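Local atomic coordinates of ESX-5 secretion system protein EccC5 (Mycobacterium tuberculosis, PDB entry 6J18), a protein that acts, through FtsK-type domains such as this one, as an ATPase of the ESX-5 type VII secretion system, which exports EsxN and a number of PE_PGRS and PPE proteins. Residues 224-229 and 257-262; 92-97 and 230-235; 173-178 and 204-209; 209-214 and 252-257; 243-248 and 277-282. All blocks are in the same frame, centred on the assembly; numbering follows the deposited sequence.

How the contacts relate
Contacts 2, 3 and 4 are mostly buried, whereas contacts 1 and 5 are only partly so. Contact 3 rests a helix on strand 203-208 through aliphatic side chains alone. Contact 4 follows where that strand ends, the two sharing D209, and there a carboxylate and a water join the packing. Helix 255-262 serves contact 4 at its start and contact 1 further along, where V226 and V229 meet it. H95 ties contact 2 to contact 1, since its NE2 bonds to V229 O and its ring packs on L260. Contact 5 lies near the edge of the fold beyond strand 237-244, mixes aromatic packing with a water bridge, and meets contact 4 where Q212 OE1 binds T244 N.

Contact 1 of 5, residues 224-229 and 257-262; sequences KAVPFV and LRALHQ
V229 and V226 press their methyl groups against A259 on helix 255-262. From CB, V229 divides into two branches with different partners. V229 CG1 stands anti to the backbone N (chi1 166°) and reaches over the helix backbone, 3.6 Å from A259 O, which is a packing contact and not a hydrogen bond. The same methyl continues to L260, with V229 CG1 4.0 Å from L260 CD2. The other branch, V229 CG2, lies 4.2 Å from A259 CB and also packs on the sulfur of M256, one turn earlier in the helix. V226 completes the group, its CG1 3.9 Å from A259 CB. Alanine suits this position because its single methyl lets the backbones approach, the CA atoms of V226 and A259 being 6.5 Å apart. The valines are short and branched at CB, so they fill the seam without long flexible tips, and L260 carries the apolar surface inward to V239. Helix 255-262 forms the connection of a beta-alpha-beta crossover from strand 237-244 to strand 267-269, passing strand 96-100, as is characteristic of RecA-like P-loop ATPases.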
# COMPACT_ATOMS: atom_id res chain seq x y z
N LYS A 224 -0.43 9.23 14.32
CA LYS A 224 -1.21 8.35 15.19
C LYS A 224 -1.23 6.90 14.70
O LYS A 224 -1.59 6.00 15.45
CB LYS A 224 -2.65 8.87 15.32
CG LYS A 224 -2.80 10.02 16.30
CD LYS A 224 -4.27 10.34 16.55
CE LYS A 224 -4.44 11.49 17.53
NZ LYS A 224 -5.85 11.96 17.61
N ALA A 225 -0.85 6.69 13.45
CA ALA A 225 -0.83 5.34 12.88
C ALA A 225 0.56 4.71 12.97
O ALA A 225 0.70 3.49 12.84
CB ALA A 225 -1.29 5.36 11.44
N VAL A 226 1.57 5.55 13.18
CA VAL A 226 2.96 5.09 13.27
C VAL A 226 3.20 3.95 14.28
O VAL A 226 3.91 3.00 13.95
CB VAL A 226 3.89 6.28 13.62
CG1 VAL A 226 5.32 5.79 13.85
CG2 VAL A 226 3.85 7.33 12.52
N PRO A 227 2.61 4.01 15.49
CA PRO A 227 2.89 2.93 16.44
C PRO A 227 2.42 1.54 16.01
O PRO A 227 2.83 0.55 16.63
CB PRO A 227 2.14 3.37 17.70
CG PRO A 227 2.04 4.84 17.59
CD PRO A 227 1.83 5.10 16.13
N PHE A 228 1.59 1.45 14.98
CA PHE A 228 1.03 0.16 14.58
C PHE A 228 1.78 -0.46 13.40
O PHE A 228 1.52 -1.61 13.03
CB PHE A 228 -0.45 0.31 14.23
CG PHE A 228 -1.28 0.86 15.35
CD1 PHE A 228 -1.70 0.03 16.38
CD2 PHE A 228 -1.65 2.19 15.37
CE1 PHE A 228 -2.46 0.54 17.42
CE2 PHE A 228 -2.42 2.70 16.40
CZ PHE A 228 -2.82 1.87 17.43
N VAL A 229 2.70 0.30 12.81
CA VAL A 229 3.43 -0.14 11.63
C VAL A 229 4.24 -1.41 11.90
O VAL A 229 4.27 -2.33 11.08
CB VAL A 229 4.37 0.97 11.12
CG1 VAL A 229 5.38 0.42 10.12
CG2 VAL A 229 3.57 2.11 10.51
N LEU A 257 7.08 7.51 6.81
CA LEU A 257 8.07 7.00 5.87
C LEU A 257 9.26 6.39 6.61
O LEU A 257 9.84 5.39 6.17
CB LEU A 257 8.54 8.11 4.93
CG LEU A 257 7.49 8.69 3.99
CD1 LEU A 257 8.10 9.75 3.09
CD2 LEU A 257 6.83 7.60 3.17
N ARG A 258 9.63 7.00 7.73
CA ARG A 258 10.71 6.49 8.57
C ARG A 258 10.34 5.16 9.21
O ARG A 258 11.15 4.24 9.27
CB ARG A 258 11.07 7.51 9.65
CG ARG A 258 12.06 7.00 10.69
CD ARG A 258 12.38 8.04 11.77
NE ARG A 258 11.44 9.16 11.80
CZ ARG A 258 11.64 10.33 11.19
NH1 ARG A 258 12.75 10.54 10.50
NH2 ARG A 258 10.72 11.29 11.27
N ALA A 259 9.10 5.08 9.69
CA ALA A 259 8.61 3.86 10.32
C ALA A 259 8.52 2.72 9.30
O ALA A 259 8.80 1.57 9.62
CB ALA A 259 7.25 4.10 10.96
N LEU A 260 8.14 3.06 8.07
CA LEU A 260 8.04 2.06 7.01
C LEU A 260 9.42 1.56 6.61
O LEU A 260 9.59 0.38 6.30
CB LEU A 260 7.30 2.64 5.80
CG LEU A 260 5.79 2.82 5.98
CD1 LEU A 260 5.17 3.53 4.79
CD2 LEU A 260 5.12 1.48 6.23
N HIS A 261 10.41 2.45 6.62
CA HIS A 261 11.78 2.05 6.31
C HIS A 261 12.35 1.18 7.43
O HIS A 261 13.07 0.22 7.17
CB HIS A 261 12.66 3.28 6.10
CG HIS A 261 14.07 2.95 5.72
ND1 HIS A 261 14.44 1.73 5.19
CD2 HIS A 261 15.21 3.68 5.79
CE1 HIS A 261 15.74 1.72 4.96
NE2 HIS A 261 16.23 2.90 5.31
N GLN A 262 12.01 1.52 8.67
CA GLN A 262 12.45 0.75 9.82
C GLN A 262 11.83 -0.64 9.82
O GLN A 262 12.42 -1.59 10.34
CB GLN A 262 12.11 1.48 11.13
CG GLN A 262 13.18 2.45 11.60
CD GLN A 262 12.77 3.23 12.83
OE1 GLN A 262 11.69 3.01 13.38
NE2 GLN A 262 13.62 4.14 13.27

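Contact 2 of 5, residues 92-97 and 230-235; sequences ENSHLM and NRAADV
A small buried pocket at the entry to strand 96-100 receives the imidazole of H95, and the methyl of A232 forms part of its wall. A232 CB approaches the ring obliquely, 3.3 Å from H95 CE1 and almost as near to H95 NE2. Such a tight fit suits alanine, whose side chain ends at CB. The neighbouring S94 adds to the wall: its CB is 3.9 Å from A232 CB and also sits over the centre of the H95 ring, 3.8 Å above the plane. S94 OG, set beside its own backbone N and anti to the carbonyl carbon (chi1 -60°), comes alongside the next residue of that segment, 3.7 Å from A233 N, too loose to count as a hydrogen bond.

Histidine suits this pocket because both ring nitrogens can be used. ND1 accepts from V239 N, and NE2 bonds to V229 O, just before the 230-235 segment. These two bonds fix the rotation of the ring and satisfy its polar atoms within the interior. The approach to the strand is shaped by an Asx turn, in which N93 OD1 accepts from H95 N at 2.9 Å, with an N-H...O angle of 149°. S94 O is bonded in turn by H238 ND1.

The contact thus joins the short, weakly bonded helix at about 232-235 to the start of strand 96-100, which runs parallel to strand 237-244 on one side and to strand 267-269 on the other, while L260 of helix 255-262 packs on H95.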
# COMPACT_ATOMS: atom_id res chain seq x y z
N GLU A 92 5.75 -11.73 4.09
CA GLU A 92 7.04 -11.06 4.27
C GLU A 92 6.88 -9.69 4.91
O GLU A 92 7.53 -9.37 5.90
CB GLU A 92 7.77 -10.92 2.93
CG GLU A 92 8.70 -12.07 2.59
CD GLU A 92 9.50 -11.83 1.32
OE1 GLU A 92 9.48 -10.70 0.79
OE2 GLU A 92 10.16 -12.78 0.85
N ASN A 93 6.03 -8.86 4.31
CA ASN A 93 5.81 -7.50 4.80
C ASN A 93 4.40 -7.02 4.51
O ASN A 93 3.81 -7.34 3.48
CB ASN A 93 6.83 -6.55 4.17
CG ASN A 93 6.96 -5.25 4.93
OD1 ASN A 93 6.14 -4.34 4.78
ND2 ASN A 93 7.98 -5.16 5.77
N SER A 94 3.85 -6.23 5.44
CA SER A 94 2.47 -5.78 5.34
C SER A 94 2.29 -4.53 4.49
O SER A 94 1.16 -4.13 4.20
CB SER A 94 1.91 -5.52 6.75
OG SER A 94 1.94 -6.69 7.55
N HIS A 95 3.40 -3.91 4.09
CA HIS A 95 3.33 -2.56 3.52
C HIS A 95 3.98 -2.41 2.15
O HIS A 95 4.57 -3.35 1.62
CB HIS A 95 3.98 -1.57 4.49
CG HIS A 95 3.58 -1.77 5.92
ND1 HIS A 95 2.28 -1.59 6.35
CD2 HIS A 95 4.30 -2.13 7.01
CE1 HIS A 95 2.22 -1.83 7.65
NE2 HIS A 95 3.43 -2.17 8.07
N LEU A 96 3.86 -1.21 1.59
CA LEU A 96 4.51 -0.87 0.33
C LEU A 96 4.71 0.63 0.20
O LEU A 96 3.80 1.42 0.48
CB LEU A 96 3.70 -1.39 -0.86
CG LEU A 96 4.21 -0.95 -2.24
CD1 LEU A 96 5.62 -1.49 -2.50
CD2 LEU A 96 3.26 -1.36 -3.35
N MET A 97 5.90 1.03 -0.24
CA MET A 97 6.17 2.42 -0.59
C MET A 97 6.49 2.52 -2.08
O MET A 97 7.17 1.66 -2.64
CB MET A 97 7.34 2.98 0.23
CG MET A 97 7.01 3.26 1.68
SD MET A 97 8.41 3.98 2.57
CE MET A 97 9.61 2.65 2.45
N ASN A 230 4.89 -1.46 13.06
CA ASN A 230 5.80 -2.55 13.38
C ASN A 230 5.08 -3.85 13.74
O ASN A 230 5.67 -4.93 13.63
CB ASN A 230 6.72 -2.13 14.53
CG ASN A 230 8.13 -2.65 14.36
OD1 ASN A 230 8.64 -2.74 13.24
ND2 ASN A 230 8.77 -3.00 15.47
N ARG A 231 3.83 -3.75 14.16
CA ARG A 231 3.03 -4.94 14.46
C ARG A 231 1.76 -4.95 13.63
O ARG A 231 0.68 -5.30 14.12
CB ARG A 231 2.69 -5.00 15.96
CG ARG A 231 2.17 -3.69 16.53
CD ARG A 231 1.93 -3.80 18.03
NE ARG A 231 0.80 -4.67 18.34
CZ ARG A 231 -0.43 -4.23 18.60
NH1 ARG A 231 -0.69 -2.93 18.58
NH2 ARG A 231 -1.40 -5.10 18.87
N ALA A 232 1.89 -4.55 12.37
CA ALA A 232 0.75 -4.39 11.47
C ALA A 232 0.01 -5.70 11.22
O ALA A 232 -1.22 -5.70 11.12
CB ALA A 232 1.22 -3.80 10.15
N ALA A 233 0.75 -6.79 11.10
CA ALA A 233 0.15 -8.09 10.83
C ALA A 233 -0.77 -8.54 11.96
O ALA A 233 -1.75 -9.25 11.73
CB ALA A 233 1.23 -9.13 10.58
N ASP A 234 -0.45 -8.12 13.18
CA ASP A 234 -1.22 -8.51 14.35
C ASP A 234 -2.51 -7.70 14.49
O ASP A 234 -3.45 -8.13 15.17
CB ASP A 234 -0.38 -8.36 15.62
CG ASP A 234 0.70 -9.41 15.72
OD1 ASP A 234 0.92 -10.14 14.73
OD2 ASP A 234 1.33 -9.52 16.79
N VAL A 235 -2.56 -6.54 13.85
CA VAL A 235 -3.76 -5.71 13.89
C VAL A 235 -4.42 -5.63 12.51
O VAL A 235 -5.35 -4.86 12.31
CB VAL A 235 -3.45 -4.29 14.40
CG1 VAL A 235 -2.92 -4.34 15.82
CG2 VAL A 235 -2.46 -3.59 13.47

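Contact 3 of 5, residues 173-178 and 204-209; sequences GELAAA and IFLIVD
The helical segment 173-178 lies over one face of the strand 204-208, with the CA atoms of L175 and L206 8.9 Å apart, a spacing that leaves one layer of side chains between them. This is the helix-on-sheet layering of the RecA-like alpha/beta fold. Helix 165-180 is the connection of a beta-alpha-beta crossover that leaves strand 158-162, passes strand 137-143 and enters strand 203-208.

L175 carries the helix side of the contact. Its CG is anti to the backbone N (chi1 177°), which extends the side chain from the helix so that its two methyls fork over the strand. CD1 takes the I204 side, where the two side chains run alongside each other, pointing opposite ways. CD2 turns to L206, whose own CG is likewise anti to its N. Leucine suits the helix position because the fork at CG can serve two strand residues at once. Isoleucine suits the strand because branching at CB fits an extended backbone and offers CG2 close to the main chain.

W141 of strand 137-143 packs on both L175 and I204, tying the neighbouring strand into the same layer. F205 and I207 point to the other face of the sheet, where helix 106-120 covers them.

The tightest meeting is between methyls, L175 CD1 at 3.7 Å from I204 CG2, while L175 CD2 and L206 CD2 stand 4.1 Å apart.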
# COMPACT_ATOMS: atom_id res chain seq x y z
N GLY A 173 -7.51 9.98 13.37
CA GLY A 173 -7.90 9.83 14.76
C GLY A 173 -8.85 8.66 14.93
O GLY A 173 -8.76 7.90 15.89
N GLU A 174 -9.78 8.52 13.98
CA GLU A 174 -10.73 7.42 14.00
C GLU A 174 -10.03 6.09 13.74
O GLU A 174 -10.35 5.08 14.37
CB GLU A 174 -11.83 7.65 12.95
CG GLU A 174 -12.66 8.89 13.19
CD GLU A 174 -13.53 9.24 11.99
OE1 GLU A 174 -13.47 8.51 10.98
OE2 GLU A 174 -14.27 10.25 12.07
N LEU A 175 -9.08 6.11 12.81
CA LEU A 175 -8.33 4.91 12.46
C LEU A 175 -7.48 4.42 13.63
O LEU A 175 -7.44 3.22 13.92
CB LEU A 175 -7.43 5.17 11.25
CG LEU A 175 -6.55 4.00 10.83
CD1 LEU A 175 -7.39 2.77 10.51
CD2 LEU A 175 -5.66 4.38 9.65
N ALA A 176 -6.82 5.35 14.31
CA ALA A 176 -5.97 5.01 15.45
C ALA A 176 -6.79 4.39 16.58
O ALA A 176 -6.32 3.48 17.26
CB ALA A 176 -5.24 6.25 15.95
N ALA A 177 -8.01 4.88 16.76
CA ALA A 177 -8.90 4.35 17.79
C ALA A 177 -9.29 2.91 17.49
O ALA A 177 -9.38 2.07 18.39
CB ALA A 177 -10.13 5.22 17.92
N ALA A 178 -9.53 2.62 16.21
CA ALA A 178 -9.90 1.27 15.79
C ALA A 178 -8.72 0.32 15.94
O ALA A 178 -8.89 -0.82 16.40
CB ALA A 178 -10.41 1.28 14.36
N ILE A 204 -7.44 -3.77 7.27
CA ILE A 204 -7.47 -2.32 7.06
C ILE A 204 -6.34 -1.87 6.15
O ILE A 204 -5.16 -2.06 6.46
CB ILE A 204 -7.39 -1.56 8.40
CG1 ILE A 204 -8.65 -1.81 9.22
CG2 ILE A 204 -7.20 -0.07 8.16
CD1 ILE A 204 -8.61 -1.21 10.61
N PHE A 205 -6.70 -1.27 5.02
CA PHE A 205 -5.72 -0.72 4.09
C PHE A 205 -5.69 0.80 4.17
O PHE A 205 -6.63 1.47 3.75
CB PHE A 205 -6.02 -1.16 2.65
CG PHE A 205 -5.81 -2.62 2.40
CD1 PHE A 205 -6.80 -3.55 2.71
CD2 PHE A 205 -4.63 -3.07 1.83
CE1 PHE A 205 -6.61 -4.90 2.46
CE2 PHE A 205 -4.43 -4.42 1.58
CZ PHE A 205 -5.42 -5.33 1.90
N LEU A 206 -4.62 1.34 4.74
CA LEU A 206 -4.40 2.78 4.72
C LEU A 206 -3.65 3.15 3.45
O LEU A 206 -2.45 2.89 3.34
CB LEU A 206 -3.63 3.24 5.96
CG LEU A 206 -3.16 4.70 5.96
CD1 LEU A 206 -4.34 5.65 5.80
CD2 LEU A 206 -2.38 5.02 7.22
N ILE A 207 -4.36 3.74 2.50
CA ILE A 207 -3.77 4.07 1.21
C ILE A 207 -3.62 5.58 1.05
O ILE A 207 -4.60 6.32 1.09
CB ILE A 207 -4.62 3.51 0.06
CG1 ILE A 207 -4.67 1.98 0.15
CG2 ILE A 207 -4.05 3.95 -1.28
CD1 ILE A 207 -5.63 1.35 -0.82
N VAL A 208 -2.38 6.02 0.89
CA VAL A 208 -2.08 7.44 0.80
C VAL A 208 -1.36 7.79 -0.51
O VAL A 208 -0.25 7.33 -0.76
CB VAL A 208 -1.20 7.91 1.98
CG1 VAL A 208 -0.97 9.41 1.91
CG2 VAL A 208 -1.84 7.51 3.30
N ASP A 209 -2.01 8.60 -1.33
CA ASP A 209 -1.39 9.09 -2.56
C ASP A 209 -0.84 10.49 -2.32
O ASP A 209 -1.47 11.30 -1.64
CB ASP A 209 -2.40 9.10 -3.71
CG ASP A 209 -1.73 9.11 -5.08
OD1 ASP A 209 -0.49 8.98 -5.14
OD2 ASP A 209 -2.45 9.22 -6.10

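Contact 4 of 5, residues 209-214 and 252-257; sequences DDIQQL and GSDPML
Extended side chains let I211 and D254 reach toward each other between the segments: I211 has CG1 anti to its backbone N (chi1 -161°), and D254 has CG anti to its own N (chi1 -172°). They join the segment that fits the Walker B motif, in which D209 and D210 directly follow strand 203-208 of the P-loop ATPase core, to the N-cap of helix 255-262. D209 bonds to T107 and T242, and D210 touches the bound ATP.

The reach of I211 brings its CD1 to the D254 carboxylate, 3.9 Å from D254 OD1 and nearly as close to OD2, and the same methyl packs on L257 CD2 at 4.2 Å. Isoleucine fits because CD1 reaches L257 while the side chain also packs among V241 and L222.

D254 is an N-cap residue, a place where aspartate is well suited: its short carboxylate can fold back on backbone N-H groups that lack a preceding helix carbonyl. D254 OD1 accepts from M256 N at 2.9 Å and from L257 N at 3.1 Å, the second bond being the straighter, with an N-H...O angle of 159°. The two donors arrive from opposite faces of the carboxylate plane, and the positive end of the helix dipole probably stabilises the negative charge of D254.

Q212 helps to set D210, its NE2 bonding to D210 OD1 while its OE1 accepts from T244 N. Across the contact itself the polar link is one water, which donates to I211 O at 2.7 Å and to D254 OD2 at 2.6 Å.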
# COMPACT_ATOMS: atom_id res chain seq x y z
N ASP A 209 -2.01 8.60 -1.33
CA ASP A 209 -1.39 9.09 -2.56
C ASP A 209 -0.84 10.49 -2.32
O ASP A 209 -1.47 11.30 -1.64
CB ASP A 209 -2.40 9.10 -3.71
CG ASP A 209 -1.73 9.11 -5.08
OD1 ASP A 209 -0.49 8.98 -5.14
OD2 ASP A 209 -2.45 9.22 -6.10
N ASP A 210 0.35 10.76 -2.86
CA ASP A 210 0.99 12.08 -2.75
C ASP A 210 1.20 12.52 -1.31
O ASP A 210 0.67 13.55 -0.88
CB ASP A 210 0.17 13.13 -3.50
CG ASP A 210 0.03 12.81 -4.98
OD1 ASP A 210 1.05 12.47 -5.61
OD2 ASP A 210 -1.10 12.90 -5.51
N ILE A 211 1.98 11.76 -0.56
CA ILE A 211 2.22 12.06 0.85
C ILE A 211 3.06 13.32 1.02
O ILE A 211 3.12 13.90 2.11
CB ILE A 211 2.92 10.88 1.57
CG1 ILE A 211 2.75 10.99 3.09
CG2 ILE A 211 4.39 10.80 1.19
CD1 ILE A 211 3.32 9.81 3.85
N GLN A 212 3.71 13.77 -0.06
CA GLN A 212 4.56 14.95 0.01
C GLN A 212 3.75 16.22 0.29
O GLN A 212 4.30 17.23 0.71
CB GLN A 212 5.35 15.12 -1.29
CG GLN A 212 4.52 15.49 -2.51
CD GLN A 212 3.88 14.29 -3.18
OE1 GLN A 212 4.12 13.15 -2.79
NE2 GLN A 212 3.07 14.55 -4.20
N GLN A 213 2.45 16.15 0.05
CA GLN A 213 1.58 17.30 0.25
C GLN A 213 1.21 17.49 1.72
O GLN A 213 0.73 18.54 2.12
CB GLN A 213 0.31 17.16 -0.58
CG GLN A 213 0.54 17.28 -2.08
CD GLN A 213 -0.75 17.51 -2.84
OE1 GLN A 213 -1.81 17.66 -2.24
NE2 GLN A 213 -0.66 17.53 -4.16
N LEU A 214 1.45 16.45 2.52
CA LEU A 214 1.16 16.51 3.95
C LEU A 214 2.30 17.20 4.70
O LEU A 214 3.45 17.15 4.27
CB LEU A 214 0.94 15.11 4.51
CG LEU A 214 -0.16 14.27 3.85
CD1 LEU A 214 -0.18 12.86 4.43
CD2 LEU A 214 -1.52 14.94 4.03
N GLY A 252 13.01 11.68 4.94
CA GLY A 252 13.10 10.87 6.14
C GLY A 252 12.41 11.54 7.31
O GLY A 252 12.01 10.88 8.27
N SER A 253 12.25 12.85 7.21
CA SER A 253 11.63 13.67 8.26
C SER A 253 10.15 13.34 8.48
O SER A 253 9.54 13.81 9.43
CB SER A 253 11.79 15.16 7.94
OG SER A 253 11.12 15.50 6.73
N ASP A 254 9.58 12.52 7.59
CA ASP A 254 8.21 12.06 7.76
C ASP A 254 8.20 10.81 8.64
O ASP A 254 8.84 9.81 8.31
CB ASP A 254 7.57 11.77 6.40
CG ASP A 254 6.09 11.45 6.51
OD1 ASP A 254 5.75 10.32 6.91
OD2 ASP A 254 5.27 12.34 6.20
N PRO A 255 7.47 10.86 9.77
CA PRO A 255 7.45 9.77 10.74
C PRO A 255 6.89 8.46 10.18
O PRO A 255 7.26 7.39 10.64
CB PRO A 255 6.56 10.31 11.87
CG PRO A 255 5.73 11.36 11.22
CD PRO A 255 6.60 11.98 10.18
N MET A 256 6.00 8.56 9.20
CA MET A 256 5.43 7.36 8.59
C MET A 256 6.42 6.70 7.64
O MET A 256 6.59 5.48 7.66
CB MET A 256 4.13 7.69 7.85
CG MET A 256 3.51 6.50 7.11
SD MET A 256 3.21 5.08 8.18
CE MET A 256 1.80 5.65 9.13
N LEU A 257 7.08 7.51 6.81
CA LEU A 257 8.07 7.00 5.87
C LEU A 257 9.26 6.39 6.61
O LEU A 257 9.84 5.39 6.17
CB LEU A 257 8.54 8.11 4.93
CG LEU A 257 7.49 8.69 3.99
CD1 LEU A 257 8.10 9.75 3.09
CD2 LEU A 257 6.83 7.60 3.17
O HOH W 1 5.12 13.75 3.97

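Contact 5 of 5, residues 243-248 and 277-282; sequences RTFGGW and GFIRGK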
# COMPACT_ATOMS: atom_id res chain seq x y z
N ARG A 243 4.99 8.75 -3.00
CA ARG A 243 5.57 10.08 -2.87
C ARG A 243 6.37 10.44 -4.12
O ARG A 243 7.03 9.58 -4.70
CB ARG A 243 6.47 10.17 -1.64
CG ARG A 243 6.95 11.58 -1.33
CD ARG A 243 8.14 11.59 -0.39
NE ARG A 243 8.48 12.94 0.04
CZ ARG A 243 9.17 13.81 -0.69
NH1 ARG A 243 9.59 13.48 -1.90
NH2 ARG A 243 9.44 15.02 -0.21
N THR A 244 6.30 11.70 -4.52
CA THR A 244 7.14 12.19 -5.62
C THR A 244 8.61 12.05 -5.24
O THR A 244 8.97 12.17 -4.06
CB THR A 244 6.82 13.65 -5.97
OG1 THR A 244 6.77 14.44 -4.78
CG2 THR A 244 5.47 13.73 -6.68
N PHE A 245 9.46 11.81 -6.23
CA PHE A 245 10.86 11.48 -5.97
C PHE A 245 11.69 12.70 -5.59
O PHE A 245 12.71 12.56 -4.92
CB PHE A 245 11.46 10.79 -7.19
CG PHE A 245 12.83 10.23 -6.96
CD1 PHE A 245 13.00 9.11 -6.16
CD2 PHE A 245 13.94 10.80 -7.55
CE1 PHE A 245 14.26 8.58 -5.94
CE2 PHE A 245 15.19 10.27 -7.35
CZ PHE A 245 15.36 9.17 -6.54
N GLY A 246 11.26 13.88 -6.02
CA GLY A 246 11.96 15.11 -5.71
C GLY A 246 12.10 15.35 -4.22
O GLY A 246 11.11 15.49 -3.51
N GLY A 247 13.34 15.39 -3.75
CA GLY A 247 13.62 15.60 -2.34
C GLY A 247 13.38 14.36 -1.50
O GLY A 247 12.97 14.46 -0.34
N TRP A 248 13.65 13.19 -2.08
CA TRP A 248 13.37 11.93 -1.41
C TRP A 248 14.25 11.67 -0.19
O TRP A 248 13.76 11.27 0.86
CB TRP A 248 13.51 10.76 -2.38
CG TRP A 248 13.49 9.43 -1.69
CD1 TRP A 248 14.57 8.67 -1.33
CD2 TRP A 248 12.33 8.71 -1.24
NE1 TRP A 248 14.15 7.53 -0.70
CE2 TRP A 248 12.78 7.53 -0.63
CE3 TRP A 248 10.95 8.96 -1.30
CZ2 TRP A 248 11.91 6.59 -0.09
CZ3 TRP A 248 10.09 8.02 -0.76
CH2 TRP A 248 10.57 6.85 -0.16
N GLY A 277 21.42 10.24 -5.07
CA GLY A 277 22.32 9.34 -4.36
C GLY A 277 21.76 7.95 -4.17
O GLY A 277 20.85 7.53 -4.88
N PHE A 278 22.32 7.22 -3.20
CA PHE A 278 21.87 5.87 -2.90
C PHE A 278 20.54 5.90 -2.17
O PHE A 278 20.35 6.66 -1.22
CB PHE A 278 22.92 5.14 -2.05
CG PHE A 278 24.22 4.91 -2.77
CD1 PHE A 278 24.30 4.01 -3.81
CD2 PHE A 278 25.36 5.59 -2.39
CE1 PHE A 278 25.50 3.79 -4.47
CE2 PHE A 278 26.56 5.38 -3.04
CZ PHE A 278 26.63 4.48 -4.09
N ILE A 279 19.61 5.06 -2.62
CA ILE A 279 18.30 4.95 -1.99
C ILE A 279 18.33 3.89 -0.90
O ILE A 279 18.12 4.19 0.28
CB ILE A 279 17.21 4.61 -3.02
CG1 ILE A 279 17.26 5.59 -4.20
CG2 ILE A 279 15.84 4.62 -2.37
CD1 ILE A 279 17.18 7.04 -3.79
N ARG A 280 18.60 2.65 -1.29
CA ARG A 280 18.76 1.55 -0.35
C ARG A 280 19.98 0.72 -0.71
O ARG A 280 20.14 0.30 -1.86
CB ARG A 280 17.50 0.68 -0.31
CG ARG A 280 16.22 1.45 -0.03
CD ARG A 280 15.51 0.97 1.23
NE ARG A 280 14.76 -0.26 1.00
CZ ARG A 280 13.51 -0.45 1.39
NH1 ARG A 280 12.90 -1.61 1.14
NH2 ARG A 280 12.85 0.51 2.02
N GLY A 281 20.85 0.48 0.26
CA GLY A 281 22.07 -0.27 0.03
C GLY A 281 22.98 0.42 -0.96
O GLY A 281 23.35 1.58 -0.77
N LYS A 282 23.33 -0.28 -2.04
CA LYS A 282 24.19 0.28 -3.08
C LYS A 282 23.39 0.65 -4.32
O LYS A 282 23.95 0.83 -5.40
CB LYS A 282 25.30 -0.70 -3.44
CG LYS A 282 26.47 -0.72 -2.47
CD LYS A 282 26.84 0.68 -2.03
CE LYS A 282 28.21 0.73 -1.39
NZ LYS A 282 28.43 2.02 -0.68
O HOH W 2 16.14 5.90 0.92
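One water bridges W248 and I279, donating to I279 O at 2.7 Å and accepting from W248 NE1 at 3.0 Å. Tryptophan suits this partly exposed place, since its indole offers an apolar surface together with one N-H for the water. The rest of the contact is packing, centred on I279. I279 CD1 meets the edge of the F245 ring near its plane, 3.9 Å from F245 CZ, and lies equally near W248 CD1. With CG1 anti to the carbonyl carbon (chi1 -52°), I279 leaves its CG2 anti to the backbone N and oblique to the indole, 3.8 Å from W248 NE1. The long branch thus reaches both rings, and branching at CB adds CG2 against the indole.

A type II turn from F245 to W248 brings both rings to the same isoleucine; G247, with positive phi, fits its third position. R243 braces this turn, its NH1 donating to G246 O at 3.0 Å along an almost straight N-H...O line of 178°. The contact holds the loop after strand 237-244 to the bulged strand 278-280, over L267 of strand 267-269 and T99 of strand 96-100, with F245 close to G100 at the predicted ATP-binding loop.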